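Local atomic coordinates of probable amino acid aminotransferase (Mycobacterium tuberculosis, PDB entry 6Q1S), a protein that is probably an amino acid aminotransferase of class IV and binds 4'-deoxy-4'-aminopyridoxal-5'-phosphate together with 2-oxoglutaric acid. Residues T6-I11 with L67-R72; S127-D132 with T264-R269; A170-F175 with P186-V191. All coordinates share one frame; numbering follows the deposited sequence.

Contact 1. Residues T6-I11 with L67-R72; sequences TLDGEI and LPRWRR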
loop_
_atom_site.group_PDB
_atom_site.type_symbol
_atom_site.label_atom_id
_atom_site.label_comp_id
_atom_site.label_asym_id
_atom_site.label_seq_id
_atom_site.Cartn_x
_atom_site.Cartn_y
_atom_site.Cartn_z
ATOM N N THR B 6 16.611 8.853 15.799
ATOM C CA THR B 6 15.290 9.119 16.344
ATOM C C THR B 6 15.093 10.620 16.550
ATOM O O THR B 6 16.044 11.405 16.536
ATOM C CB THR B 6 15.089 8.363 17.657
ATOM O OG1 THR B 6 16.023 8.835 18.635
ATOM C CG2 THR B 6 15.284 6.869 17.444
ATOM N N LEU B 7 13.830 11.014 16.741
ATOM C CA LEU B 7 13.509 12.431 16.889
ATOM C C LEU B 7 14.127 13.060 18.131
ATOM O O LEU B 7 14.254 14.287 18.183
ATOM C CB LEU B 7 11.991 12.623 16.911
ATOM C CG LEU B 7 11.375 13.158 15.618
ATOM C CD1 LEU B 7 11.590 12.176 14.482
ATOM C CD2 LEU B 7 9.894 13.443 15.805
ATOM N N ASP B 8 14.501 12.265 19.137
ATOM C CA ASP B 8 15.265 12.824 20.244
ATOM C C ASP B 8 16.670 13.231 19.818
ATOM O O ASP B 8 17.299 14.049 20.499
ATOM C CB ASP B 8 15.313 11.839 21.417
ATOM C CG ASP B 8 13.971 11.696 22.109
ATOM O OD1 ASP B 8 13.255 12.713 22.238
ATOM O OD2 ASP B 8 13.634 10.568 22.525
ATOM N N GLY B 9 17.174 12.685 18.711
ATOM C CA GLY B 9 18.450 13.099 18.161
ATOM C C GLY B 9 19.645 12.204 18.390
ATOM O O GLY B 9 20.762 12.601 18.031
ATOM N N GLU B 10 19.460 11.014 18.949
ATOM C CA GLU B 10 20.573 10.119 19.242
ATOM C C GLU B 10 20.629 9.014 18.189
ATOM O O GLU B 10 19.592 8.541 17.702
ATOM C CB GLU B 10 20.457 9.517 20.661
ATOM C CG GLU B 10 20.445 10.545 21.789
ATOM C CD GLU B 10 19.121 11.271 21.893
ATOM O OE1 GLU B 10 18.259 11.041 21.017
ATOM O OE2 GLU B 10 18.945 12.073 22.835
ATOM N N ILE B 11 21.850 8.584 17.873
ATOM C CA ILE B 11 22.095 7.648 16.789
ATOM C C ILE B 11 22.122 6.225 17.325
ATOM O O ILE B 11 22.928 5.888 18.197
ATOM C CB ILE B 11 23.408 7.986 16.072
ATOM C CG1 ILE B 11 23.382 9.405 15.488
ATOM C CG2 ILE B 11 23.702 6.956 14.985
ATOM C CD1 ILE B 11 23.945 10.474 16.397
ATOM N N LEU B 67 7.990 19.957 13.040
ATOM C CA LEU B 67 9.052 20.311 12.102
ATOM C C LEU B 67 10.372 20.661 12.781
ATOM O O LEU B 67 11.424 20.252 12.256
ATOM C CB LEU B 67 8.598 21.460 11.190
ATOM C CG LEU B 67 7.459 21.196 10.205
ATOM C CD1 LEU B 67 7.382 19.718 9.832
ATOM C CD2 LEU B 67 6.144 21.678 10.783
ATOM N N PRO B 68 10.413 21.401 13.896
ATOM C CA PRO B 68 11.706 21.605 14.572
ATOM C C PRO B 68 12.351 20.310 15.031
ATOM O O PRO B 68 13.584 20.198 15.009
ATOM C CB PRO B 68 11.345 22.509 15.758
ATOM C CG PRO B 68 10.128 23.230 15.320
ATOM C CD PRO B 68 9.358 22.245 14.489
ATOM N N ARG B 69 11.551 19.328 15.449
ATOM C CA ARG B 69 12.098 18.039 15.859
ATOM C C ARG B 69 12.617 17.251 14.661
ATOM O O ARG B 69 13.647 16.574 14.754
ATOM C CB ARG B 69 11.027 17.244 16.610
ATOM C CG ARG B 69 11.544 16.309 17.694
ATOM C CD ARG B 69 10.612 16.332 18.901
ATOM N NE ARG B 69 10.860 15.236 19.836
ATOM C CZ ARG B 69 10.102 14.148 19.927
ATOM N NH1 ARG B 69 9.042 14.007 19.141
ATOM N NH2 ARG B 69 10.401 13.201 20.806
ATOM N N TRP B 70 11.913 17.323 13.529
ATOM C CA TRP B 70 12.372 16.638 12.323
ATOM C C TRP B 70 13.639 17.274 11.760
ATOM O O TRP B 70 14.519 16.569 11.256
ATOM C CB TRP B 70 11.264 16.619 11.270
ATOM C CG TRP B 70 10.262 15.527 11.485
ATOM C CD1 TRP B 70 9.002 15.656 11.992
ATOM C CD2 TRP B 70 10.445 14.131 11.216
ATOM N NE1 TRP B 70 8.385 14.429 12.044
ATOM C CE2 TRP B 70 9.250 13.476 11.573
ATOM C CE3 TRP B 70 11.501 13.373 10.703
ATOM C CZ2 TRP B 70 9.083 12.101 11.435
ATOM C CZ3 TRP B 70 11.331 12.006 10.566
ATOM C CH2 TRP B 70 10.133 11.385 10.932
ATOM N N ARG B 71 13.745 18.607 11.816
ATOM C CA ARG B 71 14.933 19.266 11.279
ATOM C C ARG B 71 16.186 18.910 12.069
ATOM O O ARG B 71 17.287 18.899 11.508
ATOM C CB ARG B 71 14.749 20.784 11.238
ATOM C CG ARG B 71 13.821 21.273 10.139
ATOM C CD ARG B 71 13.883 22.789 9.993
ATOM N NE ARG B 71 12.880 23.483 10.794
ATOM C CZ ARG B 71 11.734 23.951 10.312
ATOM N NH1 ARG B 71 11.443 23.798 9.028
ATOM N NH2 ARG B 71 10.880 24.575 11.110
ATOM N N ARG B 72 16.052 18.650 13.370
ATOM C CA ARG B 72 17.220 18.256 14.151
ATOM C C ARG B 72 17.652 16.833 13.818
ATOM O O ARG B 72 18.851 16.555 13.699
ATOM C CB ARG B 72 16.935 18.394 15.645
ATOM C CG ARG B 72 18.141 18.090 16.524
ATOM C CD ARG B 72 17.800 18.257 17.991
ATOM N NE ARG B 72 16.732 17.353 18.402
ATOM C CZ ARG B 72 16.040 17.483 19.528
ATOM N NH1 ARG B 72 16.301 18.488 20.355
ATOM N NH2 ARG B 72 15.083 16.615 19.826
#

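Contact 2. Residues S127-D132 with T264-R269; sequences SAITLD and TLDGRR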
loop_
_atom_site.group_PDB
_atom_site.type_symbol
_atom_site.label_atom_id
_atom_site.label_comp_id
_atom_site.label_asym_id
_atom_site.label_seq_id
_atom_site.Cartn_x
_atom_site.Cartn_y
_atom_site.Cartn_z
ATOM N N SER B 127 14.880 2.750 -20.225
ATOM C CA SER B 127 13.854 2.326 -21.162
ATOM C C SER B 127 12.570 2.118 -20.375
ATOM O O SER B 127 12.555 1.376 -19.387
ATOM C CB SER B 127 14.260 1.039 -21.884
ATOM O OG SER B 127 14.272 -0.060 -20.991
ATOM N N ALA B 128 11.505 2.786 -20.796
ATOM C CA ALA B 128 10.247 2.763 -20.071
ATOM C C ALA B 128 9.141 2.225 -20.965
ATOM O O ALA B 128 9.247 2.226 -22.193
ATOM C CB ALA B 128 9.874 4.160 -19.558
ATOM N N ILE B 129 8.079 1.747 -20.326
ATOM C CA ILE B 129 6.881 1.301 -21.021
ATOM C C ILE B 129 5.682 1.999 -20.400
ATOM O O ILE B 129 5.654 2.244 -19.188
ATOM C CB ILE B 129 6.712 -0.233 -20.958
ATOM C CG1 ILE B 129 6.647 -0.714 -19.507
ATOM C CG2 ILE B 129 7.854 -0.925 -21.687
ATOM C CD1 ILE B 129 6.257 -2.169 -19.365
ATOM N N THR B 130 4.696 2.328 -21.229
ATOM C CA THR B 130 3.446 2.873 -20.723
ATOM C C THR B 130 2.564 1.736 -20.229
ATOM O O THR B 130 2.456 0.689 -20.873
ATOM C CB THR B 130 2.721 3.673 -21.804
ATOM O OG1 THR B 130 2.464 2.832 -22.934
ATOM C CG2 THR B 130 3.564 4.864 -22.239
ATOM N N LEU B 131 1.927 1.949 -19.081
ATOM C CA LEU B 131 1.099 0.922 -18.471
ATOM C C LEU B 131 -0.175 1.546 -17.927
ATOM O O LEU B 131 -0.145 2.644 -17.363
ATOM C CB LEU B 131 1.856 0.211 -17.346
ATOM C CG LEU B 131 1.770 -1.311 -17.282
ATOM C CD1 LEU B 131 2.252 -1.944 -18.579
ATOM C CD2 LEU B 131 2.585 -1.807 -16.109
ATOM N N ASP B 132 -1.292 0.841 -18.100
ATOM C CA ASP B 132 -2.561 1.320 -17.570
ATOM C C ASP B 132 -2.515 1.328 -16.049
ATOM O O ASP B 132 -2.220 0.309 -15.419
ATOM C CB ASP B 132 -3.703 0.431 -18.064
ATOM C CG ASP B 132 -5.069 1.079 -17.898
ATOM O OD1 ASP B 132 -5.296 1.758 -16.874
ATOM O OD2 ASP B 132 -5.920 0.902 -18.793
ATOM N N THR B 264 13.855 5.149 -24.663
ATOM C CA THR B 264 13.054 4.143 -25.348
ATOM C C THR B 264 11.729 4.020 -24.613
ATOM O O THR B 264 11.710 3.736 -23.412
ATOM C CB THR B 264 13.770 2.788 -25.391
ATOM O OG1 THR B 264 15.103 2.966 -25.887
ATOM C CG2 THR B 264 13.024 1.817 -26.290
ATOM N N LEU B 265 10.632 4.248 -25.327
ATOM C CA LEU B 265 9.291 4.188 -24.758
ATOM C C LEU B 265 8.491 3.126 -25.499
ATOM O O LEU B 265 8.268 3.249 -26.709
ATOM C CB LEU B 265 8.600 5.550 -24.840
ATOM C CG LEU B 265 7.202 5.639 -24.228
ATOM C CD1 LEU B 265 7.258 5.307 -22.745
ATOM C CD2 LEU B 265 6.611 7.023 -24.446
ATOM N N ASP B 266 8.068 2.089 -24.772
ATOM C CA ASP B 266 7.293 0.982 -25.337
ATOM C C ASP B 266 8.015 0.336 -26.518
ATOM O O ASP B 266 7.410 0.033 -27.549
ATOM C CB ASP B 266 5.892 1.441 -25.746
ATOM C CG ASP B 266 4.997 1.710 -24.559
ATOM O OD1 ASP B 266 4.242 2.701 -24.593
ATOM O OD2 ASP B 266 5.080 0.954 -23.571
ATOM N N GLY B 267 9.324 0.131 -26.372
ATOM C CA GLY B 267 10.122 -0.494 -27.406
ATOM C C GLY B 267 10.526 0.415 -28.545
ATOM O O GLY B 267 11.407 0.043 -29.330
ATOM N N ARG B 268 9.902 1.583 -28.674
ATOM C CA ARG B 268 10.208 2.529 -29.740
ATOM C C ARG B 268 11.220 3.551 -29.232
ATOM O O ARG B 268 10.948 4.265 -28.261
ATOM C CB ARG B 268 8.934 3.229 -30.209
ATOM C CG ARG B 268 7.786 2.290 -30.547
ATOM C CD ARG B 268 6.512 3.084 -30.760
ATOM N NE ARG B 268 6.797 4.399 -31.325
ATOM C CZ ARG B 268 5.891 5.357 -31.486
ATOM N NH1 ARG B 268 4.633 5.156 -31.119
ATOM N NH2 ARG B 268 6.247 6.523 -32.008
ATOM N N ARG B 269 12.377 3.627 -29.884
ATOM C CA ARG B 269 13.392 4.578 -29.453
ATOM C C ARG B 269 13.000 6.000 -29.828
ATOM O O ARG B 269 12.465 6.255 -30.910
ATOM C CB ARG B 269 14.761 4.258 -30.047
ATOM C CG ARG B 269 15.463 3.076 -29.410
ATOM C CD ARG B 269 16.907 3.016 -29.870
ATOM N NE ARG B 269 17.818 3.058 -28.728
ATOM C CZ ARG B 269 18.215 4.176 -28.126
ATOM N NH1 ARG B 269 19.046 4.115 -27.095
ATOM N NH2 ARG B 269 17.772 5.354 -28.545
#

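Contact 3. Residues A170-F175 with P186-V191; sequences AGDVIF and PRSTVV. With PMP (4'-deoxy-4'-aminopyridoxal-5'-phosphate), chain G; AKG (2-oxoglutaric acid), chain H.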
loop_
_atom_site.group_PDB
_atom_site.type_symbol
_atom_site.label_atom_id
_atom_site.label_comp_id
_atom_site.label_asym_id
_atom_site.label_seq_id
_atom_site.Cartn_x
_atom_site.Cartn_y
_atom_site.Cartn_z
ATOM N N ALA B 170 12.209 -3.430 -19.439
ATOM C CA ALA B 170 11.980 -2.011 -19.207
ATOM C C ALA B 170 12.526 -1.608 -17.843
ATOM O O ALA B 170 12.362 -2.331 -16.857
ATOM C CB ALA B 170 10.492 -1.677 -19.293
ATOM N N GLY B 171 13.169 -0.446 -17.796
ATOM C CA GLY B 171 13.799 0.020 -16.578
ATOM C C GLY B 171 12.879 0.810 -15.673
ATOM O O GLY B 171 13.176 0.998 -14.489
ATOM N N ASP B 172 11.761 1.283 -16.211
ATOM C CA ASP B 172 10.803 2.049 -15.424
ATOM C C ASP B 172 9.453 2.007 -16.131
ATOM O O ASP B 172 9.284 1.318 -17.143
ATOM C CB ASP B 172 11.297 3.482 -15.214
ATOM C CG ASP B 172 10.904 4.040 -13.860
ATOM O OD1 ASP B 172 9.713 3.950 -13.497
ATOM O OD2 ASP B 172 11.789 4.580 -13.163
ATOM N N VAL B 173 8.492 2.753 -15.596
ATOM C CA VAL B 173 7.113 2.724 -16.067
ATOM C C VAL B 173 6.584 4.149 -16.088
ATOM O O VAL B 173 6.941 4.968 -15.236
ATOM C CB VAL B 173 6.227 1.824 -15.172
ATOM C CG1 VAL B 173 4.746 2.026 -15.469
ATOM C CG2 VAL B 173 6.596 0.368 -15.346
ATOM N N ILE B 174 5.754 4.450 -17.080
ATOM C CA ILE B 174 4.971 5.676 -17.112
ATOM C C ILE B 174 3.509 5.265 -17.020
ATOM O O ILE B 174 2.989 4.591 -17.918
ATOM C CB ILE B 174 5.242 6.505 -18.376
ATOM C CG1 ILE B 174 6.671 7.051 -18.350
ATOM C CG2 ILE B 174 4.239 7.645 -18.485
ATOM C CD1 ILE B 174 7.028 7.887 -19.554
ATOM N N PHE B 175 2.855 5.645 -15.926
ATOM C CA PHE B 175 1.456 5.298 -15.723
ATOM C C PHE B 175 0.568 6.152 -16.614
ATOM O O PHE B 175 0.726 7.376 -16.678
ATOM C CB PHE B 175 1.065 5.494 -14.260
ATOM C CG PHE B 175 1.350 4.307 -13.390
ATOM C CD1 PHE B 175 0.936 3.041 -13.768
ATOM C CD2 PHE B 175 2.034 4.457 -12.198
ATOM C CE1 PHE B 175 1.194 1.946 -12.969
ATOM C CE2 PHE B 175 2.299 3.364 -11.394
ATOM C CZ PHE B 175 1.876 2.106 -11.781
ATOM N N PRO B 186 5.844 5.211 -11.104
ATOM C CA PRO B 186 5.703 4.575 -9.783
ATOM C C PRO B 186 6.670 5.117 -8.743
ATOM O O PRO B 186 6.478 4.861 -7.547
ATOM C CB PRO B 186 5.967 3.092 -10.074
ATOM C CG PRO B 186 6.766 3.093 -11.340
ATOM C CD PRO B 186 6.247 4.247 -12.142
ATOM N N ARG B 187 7.706 5.853 -9.163
ATOM C CA ARG B 187 8.647 6.434 -8.213
ATOM C C ARG B 187 9.229 7.751 -8.722
ATOM O O ARG B 187 10.297 8.160 -8.251
ATOM C CB ARG B 187 9.783 5.444 -7.911
ATOM C CG ARG B 187 10.588 5.030 -9.134
ATOM C CD ARG B 187 11.676 4.038 -8.764
ATOM N NE ARG B 187 12.332 3.464 -9.936
ATOM C CZ ARG B 187 13.032 2.334 -9.920
ATOM N NH1 ARG B 187 13.172 1.654 -8.790
ATOM N NH2 ARG B 187 13.593 1.883 -11.034
ATOM N N SER B 188 8.562 8.429 -9.654
ATOM C CA SER B 188 9.134 9.620 -10.265
ATOM C C SER B 188 8.024 10.471 -10.865
ATOM O O SER B 188 6.869 10.050 -10.965
ATOM C CB SER B 188 10.161 9.244 -11.337
ATOM O OG SER B 188 9.663 8.209 -12.167
ATOM N N THR B 189 8.402 11.683 -11.263
ATOM C CA THR B 189 7.511 12.644 -11.894
ATOM C C THR B 189 7.855 12.757 -13.372
ATOM O O THR B 189 9.033 12.813 -13.742
ATOM C CB THR B 189 7.623 14.019 -11.222
ATOM O OG1 THR B 189 7.251 13.909 -9.841
ATOM C CG2 THR B 189 6.721 15.034 -11.908
ATOM N N VAL B 190 6.828 12.783 -14.214
ATOM C CA VAL B 190 7.008 12.844 -15.660
ATOM C C VAL B 190 7.115 14.303 -16.084
ATOM O O VAL B 190 6.195 15.096 -15.856
ATOM C CB VAL B 190 5.858 12.143 -16.396
ATOM C CG1 VAL B 190 6.031 12.285 -17.900
ATOM C CG2 VAL B 190 5.801 10.677 -16.003
ATOM N N VAL B 191 8.245 14.660 -16.687
ATOM C CA VAL B 191 8.464 15.981 -17.261
ATOM C C VAL B 191 8.896 15.793 -18.707
ATOM O O VAL B 191 9.785 14.982 -18.991
ATOM C CB VAL B 191 9.517 16.786 -16.478
ATOM C CG1 VAL B 191 9.801 18.107 -17.172
ATOM C CG2 VAL B 191 9.050 17.024 -15.054
HETATM N N1 PMP G . 5.685 10.073 -7.772
HETATM C C2 PMP G . 5.778 9.044 -6.897
HETATM C C2A PMP G . 4.677 8.018 -6.823
HETATM C C3 PMP G . 6.962 8.921 -6.010
HETATM O O3 PMP G . 7.078 7.895 -5.123
HETATM C C4 PMP G . 8.012 9.957 -6.127
HETATM C C4A PMP G . 9.255 9.920 -5.270
HETATM N N4A PMP G . 10.011 8.688 -5.555
HETATM C C5 PMP G . 7.791 11.032 -7.124
HETATM C C6 PMP G . 6.629 11.024 -7.891
HETATM C C5A PMP G . 8.819 12.127 -7.299
HETATM O O4P PMP G . 8.874 12.923 -6.117
HETATM P P PMP G . 10.250 13.626 -5.664
HETATM O O1P PMP G . 11.281 12.548 -5.426
HETATM O O2P PMP G . 10.709 14.553 -6.764
HETATM O O3P PMP G . 10.013 14.404 -4.393
HETATM C C1 AKG H . 14.182 6.134 -6.291
HETATM O O1 AKG H . 14.416 5.313 -7.203
HETATM O O2 AKG H . 14.838 7.192 -6.170
HETATM C C2 AKG H . 13.111 5.853 -5.339
HETATM O O5 AKG H . 12.210 6.662 -5.178
HETATM C C3 AKG H . 13.116 4.558 -4.561
HETATM C C4 AKG H . 12.361 3.492 -5.346
HETATM C C5 AKG H . 13.147 2.204 -5.357
HETATM O O3 AKG H . 14.178 2.132 -4.653
HETATM O O4 AKG H . 12.744 1.261 -6.073
#

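Contact 1. Residues T6-I11 with L67-R72
Leu7 reaches out of a turn to lay one methyl group on Trp70, in the first turn of helix 67-84. The contact fastens the loop after strand 3-6 to the start of this helix, beside the antiparallel sheet. Leu7 CD1 stands 3.7 Å from the centroid of the six-membered ring of Trp70 and almost exactly on the ring normal, a CH-pi contact over the face that spreads one methyl across all six ring carbons. The other branch turns to Arg69, with Leu7 CD2 3.5 Å from Arg69 NH1, while Leu7 CB sits 3.8 Å above the centre of the guanidinium plane. Leucine suits this place because its two methyl branches touch the Trp70 face and the Arg69 guanidinium at once. Both Leu7 and Trp70 also rest on Ala107 of strand 106-113, which makes this the tightly packed side.

Toward solvent the contact becomes polar and sparser. Asp8 and Arg69 run alongside each other in the same direction, and their salt bridge joins Arg69 NH2 to Asp8 OD1 at 3.2 Å. OD1 is met from above the carboxylate plane, 48° out of it. In Arg72, chi1 (-176°) sends CG away from the backbone N, and a later bend at chi3 turns the end of the chain. Arg72 NH2 donates to Leu7 O at 3.0 Å, nearly straight (171° at the hydrogen), with the oxygen in the guanidinium plane.

That carbonyl belongs to a type I beta turn from Thr6 to Gly9, closed by Gly9 N to Thr6 O. Gly9 ends it with a positive phi, where a CB would press against the preceding carbonyl oxygen. The chemistry implies a division of labour: buried Leu7 and Trp70 supply shape, and two arginines hold the exposed turn by its backbone and its acid.

Contact 2. Residues S127-D132 with T264-R269
Ala128 O is gripped by two consecutive residues of the facing segment: Asp266 N donates a hydrogen bond of 2.8 Å, and Leu265 CA approaches to 3.2 Å as a CA-H...O contact. Together with the bond from Ala128 N to Thr264 O, also 2.8 Å, this makes a parallel bridge between Ala128 and Leu265, joining strands 126-132 and 258-265 in the mixed sheet of the aminotransferase fold. The pairing ends where the second strand reverses. A type I' turn from Leu265 to Arg268 makes a tight hairpin, its ends joined by Leu265 N to Arg268 O and Arg268 N to Leu265 O. Asp266 and Gly267 both have positive phi, a backbone shape that glycine takes readily and aspartate tolerates better than most residues.

From the turn, Asp266 continues the pairing with its side chain. Its CG lies beside the backbone N (chi1 -72°), and the carboxylate crosses Thr130 at about a right angle. Asp266 OD2 accepts a hydrogen bond from Thr130 N at 2.7 Å on its syn side, 30° out of the carboxylate plane, standing in for the backbone carbonyl that a longer strand would offer. Thr130 OG1 also comes up to Asp266 OD1, but so closely that the bond is doubtful in detail. Strand 126-132 is bonded along its other edge to 172-176, and beyond the pairing Asp132 O accepts a bond from Trp145 of the second subunit. Leu265 CD1 packs 3.8 Å from Thr130 CG2.

Contact 3. Residues A170-F175 with P186-V191
Asp172 and Arg187 meet with their flat groups steeply turned, the carboxylate and guanidinium planes 78° apart. Asp172 OD2 nevertheless lies at the guanidinium edge, in its plane, and takes a weak, long hydrogen bond from Arg187 NE at 3.5 Å within a salt bridge. A different edge, at NH1, serves the ligand: Arg187 NH1 donates to O4 of 2-oxoglutaric acid at 2.8 Å, in a bent bond (131°). Arginine suits the place because its long, extended chain brings several N-H groups to two acids at once, and Asp172, in the second shell, may help to orient it. Asp172 OD1, through its anti lone pair, accepts a hydrogen bond from Val173 N at 2.7 Å.

Pro186 runs antiparallel to the Asp172 side chain, and its CD touches Val173 O at 3.3 Å. The compact proline ring also meets Phe175 obliquely, Pro186 CB lying 3.9 Å from Phe175 CE2. Pro186 to Thr189 belong to the 4'-deoxy-4'-aminopyridoxal-5'-phosphate pocket, where Arg187 O accepts a hydrogen bond from N4A at 2.8 Å; Arg187 belongs to the 2-oxoglutaric acid pocket too.

On the strands themselves, Ile174 CG2 and Val190 CG2 lie 4.2 Å apart. Helix 156-166 covers Asp172, Val173, Phe175 and Arg187, strand 249-254 brings Leu252 against Asp172, Ile174 and Ser188, and strand 126-132 bonds alongside 172-176.

In the fold
Contacts 2 and 3 belong to one sheet and touch: strand 126-132 lies between 258-265 and 172-176, so Ile129 O bonds to Ile174 N while contact 2 uses the strand's other edge. Along the chain, contact 3 is nested inside the loop that contact 2 closes. Contact 1 stands apart, its centre about 32 Å from that of contact 3, across the chain's centre and beside the other, antiparallel sheet. Chemistry follows place. Contact 3 is buried and sets an arginine between an aspartate and one ligand, and a backbone carbonyl on the other; contact 2, partly buried, relies on backbone pairing finished by a carboxylate; contact 1 combines a buried hydrophobic pair with arginines at the surface.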